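Long-range contact in lipolytic protein G-D-S-L family (Chitinophaga pinensis, PDB 4Q7Q), which is probably a lipase or acylhydrolase of the GDSL (SGNH hydrolase) family, expected to cleave ester bonds with a serine nucleophile, though its substrate is unknown: residues A[6-20]-A[43-55]. Residues are numbered along the deposited sequence; the frame is centred on the assembly and turned at random.
Sequences LTWVAIGDSITYLND and NLKYINQGHNGWT
Asn-48 ND2 ties strand 44-50 to the backbone and side chains of residues 16-20. Asn-48 CB lies 3.7 Å from Asp-20 OD1, and Asn-48 CG, anti to the backbone N (chi1 -171°), lies near Asp-20 OD1 and Thr-16 O. Asn-48 OD1 turns back to its own strand and accepts from Gly-50 N at 2.8 Å, an Asx turn. Asn-48 ND2 gives its straight bond to Asp-20 OD1 (2.8 Å, 170°), which lies in the amide plane, and adds weak bonds to the carbonyls of Thr-16 and Tyr-17. Asparagine suits the place because one short amide both accepts from the strand and donates to residues 16-20.

The carboxylate of Asp-20 is shared, and aspartate suits because each oxygen can accept. Asp-20 OD1 takes Asn-19 ND2 and Asn-48 ND2 from opposite faces of its plane, while Asp-20 OD2 offers its syn lone pair to Tyr-46 OH at 2.6 Å, a hydroxyl that the long tyrosine ring carries there. These bonds should fix the carboxylate's rotation and favour its charged form. On the same side of the sheet, Trp-8 CE3 packs 3.6 Å from Tyr-46 CB, and Trp-8 NE1 is hydrogen-bonded to Ser-75 OG.

Gly-50 has no side chain, so Thr-16 CG2 can approach Gly-50 CA to 3.7 Å. Further on, Asn-52 CB sits over the centre of the Tyr-17 ring in a CH-pi contact (3.8 Å to the centroid), while Tyr-17 OH bonds to Glu-24.

Seven parallel bridges join strands 6-12 and 44-50. Asp-13 OD1 caps the helix at Ile-15 N, and Ser-14 OG bonds to His-238, consistent with the nucleophile of a Ser-His-Asp triad. A Gly-Asp-Ser motif just after the first strand is the signature of the GDSL/SGNH hydrolase family, here on its parallel-sheet fold.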
loop_
_atom_site.group_PDB
_atom_site.type_symbol
_atom_site.label_atom_id
_atom_site.label_comp_id
_atom_site.label_asym_id
_atom_site.label_seq_id
_atom_site.Cartn_x
_atom_site.Cartn_y
_atom_site.Cartn_z
ATOM N N LEU A 6 -10.657 1.516 21.372
ATOM C CA LEU A 6 -10.580 2.586 20.392
ATOM C C LEU A 6 -11.003 2.075 19.022
ATOM O O LEU A 6 -10.568 1.009 18.579
ATOM C CB LEU A 6 -9.157 3.145 20.310
ATOM C CG LEU A 6 -8.591 3.794 21.573
ATOM C CD1 LEU A 6 -7.124 4.146 21.368
ATOM C CD2 LEU A 6 -9.405 5.025 21.957
ATOM N N THR A 7 -11.858 2.840 18.356
ATOM C CA THR A 7 -12.268 2.521 17.000
ATOM C C THR A 7 -11.244 3.103 16.030
ATOM O O THR A 7 -10.940 4.296 16.073
ATOM C CB THR A 7 -13.672 3.068 16.689
ATOM O OG1 THR A 7 -14.639 2.411 17.524
ATOM C CG2 THR A 7 -14.031 2.834 15.229
ATOM N N TRP A 8 -10.714 2.244 15.168
ATOM C CA TRP A 8 -9.673 2.611 14.219
ATOM C C TRP A 8 -10.160 2.372 12.801
ATOM O O TRP A 8 -10.397 1.230 12.411
ATOM C CB TRP A 8 -8.422 1.769 14.486
ATOM C CG TRP A 8 -7.415 1.719 13.360
ATOM C CD1 TRP A 8 -7.073 2.731 12.502
ATOM C CD2 TRP A 8 -6.643 0.582 12.967
ATOM N NE1 TRP A 8 -6.117 2.292 11.615
ATOM C CE2 TRP A 8 -5.843 0.973 11.875
ATOM C CE3 TRP A 8 -6.547 -0.734 13.435
ATOM C CZ2 TRP A 8 -4.962 0.096 11.242
ATOM C CZ3 TRP A 8 -5.670 -1.602 12.810
ATOM C CH2 TRP A 8 -4.885 -1.181 11.728
ATOM N N VAL A 9 -10.305 3.453 12.040
ATOM C CA VAL A 9 -10.668 3.365 10.632
ATOM C C VAL A 9 -9.394 3.325 9.794
ATOM O O VAL A 9 -8.575 4.251 9.843
ATOM C CB VAL A 9 -11.561 4.545 10.195
ATOM C CG1 VAL A 9 -11.770 4.548 8.689
ATOM C CG2 VAL A 9 -12.894 4.477 10.914
ATOM N N ALA A 10 -9.212 2.229 9.061
ATOM C CA ALA A 10 -8.050 2.066 8.204
ATOM C C ALA A 10 -8.442 2.368 6.767
ATOM O O ALA A 10 -9.117 1.572 6.123
ATOM C CB ALA A 10 -7.498 0.647 8.322
ATOM N N ILE A 11 -8.027 3.530 6.275
ATOM C CA ILE A 11 -8.325 3.943 4.912
ATOM C C ILE A 11 -7.180 3.475 4.032
ATOM O O ILE A 11 -6.005 3.649 4.376
ATOM C CB ILE A 11 -8.482 5.479 4.820
ATOM C CG1 ILE A 11 -9.665 5.920 5.680
ATOM C CG2 ILE A 11 -8.655 5.947 3.363
ATOM C CD1 ILE A 11 -9.798 7.406 5.826
ATOM N N GLY A 12 -7.501 2.879 2.900
ATOM C CA GLY A 12 -6.443 2.394 2.042
ATOM C C GLY A 12 -6.914 1.828 0.725
ATOM O O GLY A 12 -8.061 2.042 0.310
ATOM N N ASP A 13 -5.999 1.123 0.066
ATOM C CA ASP A 13 -6.252 0.487 -1.221
ATOM C C ASP A 13 -6.297 -1.038 -1.024
ATOM O O ASP A 13 -6.730 -1.501 0.029
ATOM C CB ASP A 13 -5.193 0.904 -2.248
ATOM C CG ASP A 13 -3.768 0.770 -1.713
ATOM O OD1 ASP A 13 -3.501 -0.190 -0.949
ATOM O OD2 ASP A 13 -2.913 1.630 -2.042
ATOM N N SER A 14 -5.836 -1.816 -1.999
ATOM C CA SER A 14 -5.908 -3.271 -1.887
ATOM C C SER A 14 -5.095 -3.812 -0.719
ATOM O O SER A 14 -5.469 -4.801 -0.116
ATOM C CB SER A 14 -5.445 -3.952 -3.176
ATOM O OG SER A 14 -4.185 -3.456 -3.565
ATOM N N ILE A 15 -3.976 -3.176 -0.407
ATOM C CA ILE A 15 -3.140 -3.657 0.686
ATOM C C ILE A 15 -3.919 -3.681 2.014
ATOM O O ILE A 15 -3.705 -4.555 2.854
ATOM C CB ILE A 15 -1.827 -2.865 0.750
ATOM C CG1 ILE A 15 -1.019 -3.154 -0.518
ATOM C CG2 ILE A 15 -1.023 -3.203 1.990
ATOM C CD1 ILE A 15 0.185 -2.263 -0.729
ATOM N N THR A 16 -4.870 -2.756 2.154
ATOM C CA THR A 16 -5.754 -2.684 3.315
ATOM C C THR A 16 -6.977 -3.570 3.119
ATOM O O THR A 16 -7.332 -4.357 3.992
ATOM C CB THR A 16 -6.181 -1.229 3.556
ATOM O OG1 THR A 16 -5.004 -0.454 3.812
ATOM C CG2 THR A 16 -7.146 -1.114 4.728
ATOM N N TYR A 17 -7.615 -3.421 1.965
ATOM C CA TYR A 17 -8.779 -4.221 1.593
ATOM C C TYR A 17 -8.593 -5.725 1.836
ATOM O O TYR A 17 -9.473 -6.394 2.397
ATOM C CB TYR A 17 -9.084 -3.975 0.116
ATOM C CG TYR A 17 -10.136 -4.889 -0.485
ATOM C CD1 TYR A 17 -11.488 -4.566 -0.418
ATOM C CD2 TYR A 17 -9.768 -6.057 -1.153
ATOM C CE1 TYR A 17 -12.448 -5.393 -0.983
ATOM C CE2 TYR A 17 -10.710 -6.885 -1.716
ATOM C CZ TYR A 17 -12.054 -6.552 -1.632
ATOM O OH TYR A 17 -12.998 -7.379 -2.194
ATOM N N LEU A 18 -7.438 -6.244 1.424
ATOM C CA LEU A 18 -7.197 -7.681 1.416
ATOM C C LEU A 18 -7.141 -8.309 2.802
ATOM O O LEU A 18 -7.204 -9.531 2.919
ATOM C CB LEU A 18 -5.910 -8.002 0.650
ATOM C CG LEU A 18 -6.013 -7.807 -0.865
ATOM C CD1 LEU A 18 -4.625 -7.809 -1.538
ATOM C CD2 LEU A 18 -6.951 -8.847 -1.483
ATOM N N ASN A 19 -7.020 -7.485 3.844
ATOM C CA ASN A 19 -7.030 -7.989 5.217
ATOM C C ASN A 19 -8.237 -8.881 5.483
ATOM O O ASN A 19 -8.152 -9.859 6.229
ATOM C CB ASN A 19 -7.019 -6.833 6.220
ATOM C CG ASN A 19 -6.926 -7.312 7.656
ATOM O OD1 ASN A 19 -5.838 -7.580 8.166
ATOM N ND2 ASN A 19 -8.073 -7.428 8.319
ATOM N N ASP A 20 -9.356 -8.544 4.849
ATOM C CA ASP A 20 -10.606 -9.248 5.108
ATOM C C ASP A 20 -11.120 -10.033 3.912
ATOM O O ASP A 20 -12.267 -10.481 3.898
ATOM C CB ASP A 20 -11.649 -8.274 5.647
ATOM C CG ASP A 20 -11.246 -7.716 6.992
ATOM O OD1 ASP A 20 -10.479 -6.733 7.015
ATOM O OD2 ASP A 20 -11.654 -8.297 8.029
ATOM N N ASN A 43 -6.897 -3.594 22.044
ATOM C CA ASN A 43 -7.924 -2.581 22.266
ATOM C C ASN A 43 -8.273 -1.783 21.007
ATOM O O ASN A 43 -9.214 -0.983 21.018
ATOM C CB ASN A 43 -7.494 -1.622 23.373
ATOM C CG ASN A 43 -6.194 -0.914 23.052
ATOM O OD1 ASN A 43 -5.195 -1.550 22.713
ATOM N ND2 ASN A 43 -6.205 0.409 23.140
ATOM N N LEU A 44 -7.515 -1.992 19.932
ATOM C CA LEU A 44 -7.749 -1.275 18.681
ATOM C C LEU A 44 -8.700 -2.082 17.807
ATOM O O LEU A 44 -8.384 -3.198 17.391
ATOM C CB LEU A 44 -6.424 -1.020 17.955
ATOM C CG LEU A 44 -5.662 0.276 18.270
ATOM C CD1 LEU A 44 -6.366 1.493 17.663
ATOM C CD2 LEU A 44 -5.465 0.459 19.765
ATOM N N LYS A 45 -9.873 -1.515 17.547
ATOM C CA LYS A 45 -10.921 -2.207 16.811
ATOM C C LYS A 45 -11.009 -1.658 15.398
ATOM O O LYS A 45 -11.518 -0.553 15.186
ATOM C CB LYS A 45 -12.257 -2.020 17.524
ATOM C CG LYS A 45 -12.219 -2.432 18.982
ATOM C CD LYS A 45 -11.978 -3.929 19.139
ATOM C CE LYS A 45 -11.995 -4.328 20.605
ATOM N NZ LYS A 45 -11.954 -5.805 20.759
ATOM N N TYR A 46 -10.524 -2.429 14.432
ATOM C CA TYR A 46 -10.411 -1.916 13.072
ATOM C C TYR A 46 -11.710 -1.882 12.291
ATOM O O TYR A 46 -12.602 -2.721 12.466
ATOM C CB TYR A 46 -9.313 -2.632 12.268
ATOM C CG TYR A 46 -9.647 -4.019 11.741
ATOM C CD1 TYR A 46 -10.459 -4.195 10.618
ATOM C CD2 TYR A 46 -9.097 -5.153 12.328
ATOM C CE1 TYR A 46 -10.755 -5.461 10.132
ATOM C CE2 TYR A 46 -9.371 -6.424 11.833
ATOM C CZ TYR A 46 -10.207 -6.572 10.743
ATOM O OH TYR A 46 -10.469 -7.839 10.259
ATOM N N ILE A 47 -11.794 -0.882 11.424
ATOM C CA ILE A 47 -12.810 -0.823 10.398
ATOM C C ILE A 47 -12.058 -0.751 9.084
ATOM O O ILE A 47 -11.220 0.129 8.886
ATOM C CB ILE A 47 -13.699 0.405 10.584
ATOM C CG1 ILE A 47 -14.549 0.217 11.838
ATOM C CG2 ILE A 47 -14.580 0.626 9.363
ATOM C CD1 ILE A 47 -15.362 1.421 12.200
ATOM N N ASN A 48 -12.345 -1.694 8.198
ATOM C CA ASN A 48 -11.645 -1.792 6.931
ATOM C C ASN A 48 -12.237 -0.854 5.879
ATOM O O ASN A 48 -13.280 -1.137 5.284
ATOM C CB ASN A 48 -11.673 -3.242 6.440
ATOM C CG ASN A 48 -10.778 -3.478 5.243
ATOM O OD1 ASN A 48 -10.572 -2.587 4.415
ATOM N ND2 ASN A 48 -10.242 -4.689 5.136
ATOM N N GLN A 49 -11.565 0.271 5.672
ATOM C CA GLN A 49 -11.928 1.202 4.611
ATOM C C GLN A 49 -10.867 1.172 3.509
ATOM O O GLN A 49 -10.474 2.198 2.946
ATOM C CB GLN A 49 -12.175 2.610 5.162
ATOM C CG GLN A 49 -13.555 2.766 5.787
ATOM C CD GLN A 49 -14.628 3.024 4.749
ATOM O OE1 GLN A 49 -14.355 3.058 3.544
ATOM N NE2 GLN A 49 -15.858 3.236 5.213
ATOM N N GLY A 50 -10.401 -0.038 3.213
ATOM C CA GLY A 50 -9.528 -0.268 2.082
ATOM C C GLY A 50 -10.392 -0.546 0.877
ATOM O O GLY A 50 -11.330 -1.355 0.936
ATOM N N HIS A 51 -10.078 0.121 -0.224
ATOM C CA HIS A 51 -10.835 -0.038 -1.460
ATOM C C HIS A 51 -9.941 -0.585 -2.553
ATOM O O HIS A 51 -8.941 0.023 -2.921
ATOM C CB HIS A 51 -11.482 1.286 -1.847
ATOM C CG HIS A 51 -12.489 1.739 -0.845
ATOM N ND1 HIS A 51 -13.841 1.525 -1.004
ATOM C CD2 HIS A 51 -12.338 2.329 0.362
ATOM C CE1 HIS A 51 -14.482 1.990 0.053
ATOM N NE2 HIS A 51 -13.591 2.480 0.901
ATOM N N ASN A 52 -10.311 -1.764 -3.039
ATOM C CA ASN A 52 -9.474 -2.546 -3.935
ATOM C C ASN A 52 -9.208 -1.797 -5.229
ATOM O O ASN A 52 -10.135 -1.469 -5.959
ATOM C CB ASN A 52 -10.140 -3.895 -4.210
ATOM C CG ASN A 52 -9.192 -4.894 -4.853
ATOM O OD1 ASN A 52 -7.997 -4.646 -4.948
ATOM N ND2 ASN A 52 -9.720 -6.034 -5.271
ATOM N N GLY A 53 -7.939 -1.493 -5.487
ATOM C CA GLY A 53 -7.554 -0.859 -6.726
ATOM C C GLY A 53 -7.636 0.650 -6.748
ATOM O O GLY A 53 -7.316 1.255 -7.761
ATOM N N TRP A 54 -8.073 1.266 -5.656
ATOM C CA TRP A 54 -8.311 2.709 -5.687
ATOM C C TRP A 54 -7.052 3.546 -5.492
ATOM O O TRP A 54 -6.118 3.164 -4.780
ATOM C CB TRP A 54 -9.335 3.134 -4.631
ATOM C CG TRP A 54 -10.758 2.749 -4.908
ATOM C CD1 TRP A 54 -11.214 1.640 -5.576
ATOM C CD2 TRP A 54 -11.920 3.462 -4.478
ATOM N NE1 TRP A 54 -12.598 1.638 -5.592
ATOM C CE2 TRP A 54 -13.049 2.745 -4.922
ATOM C CE3 TRP A 54 -12.115 4.649 -3.770
ATOM C CZ2 TRP A 54 -14.349 3.170 -4.676
ATOM C CZ3 TRP A 54 -13.411 5.070 -3.523
ATOM C CH2 TRP A 54 -14.507 4.340 -3.986
ATOM N N THR A 55 -7.076 4.731 -6.089
ATOM C CA THR A 55 -6.049 5.736 -5.860
ATOM C C THR A 55 -6.493 6.663 -4.722
ATOM O O THR A 55 -7.664 6.646 -4.312
ATOM C CB THR A 55 -5.838 6.596 -7.104
ATOM O OG1 THR A 55 -7.057 7.290 -7.391
ATOM C CG2 THR A 55 -5.452 5.726 -8.300
HETATM O O HOH W 1 -3.262 3.694 -3.708
HETATM O O HOH W 2 -4.962 -1.510 -5.025
HETATM O O HOH W 3 -12.746 -6.559 -5.011
#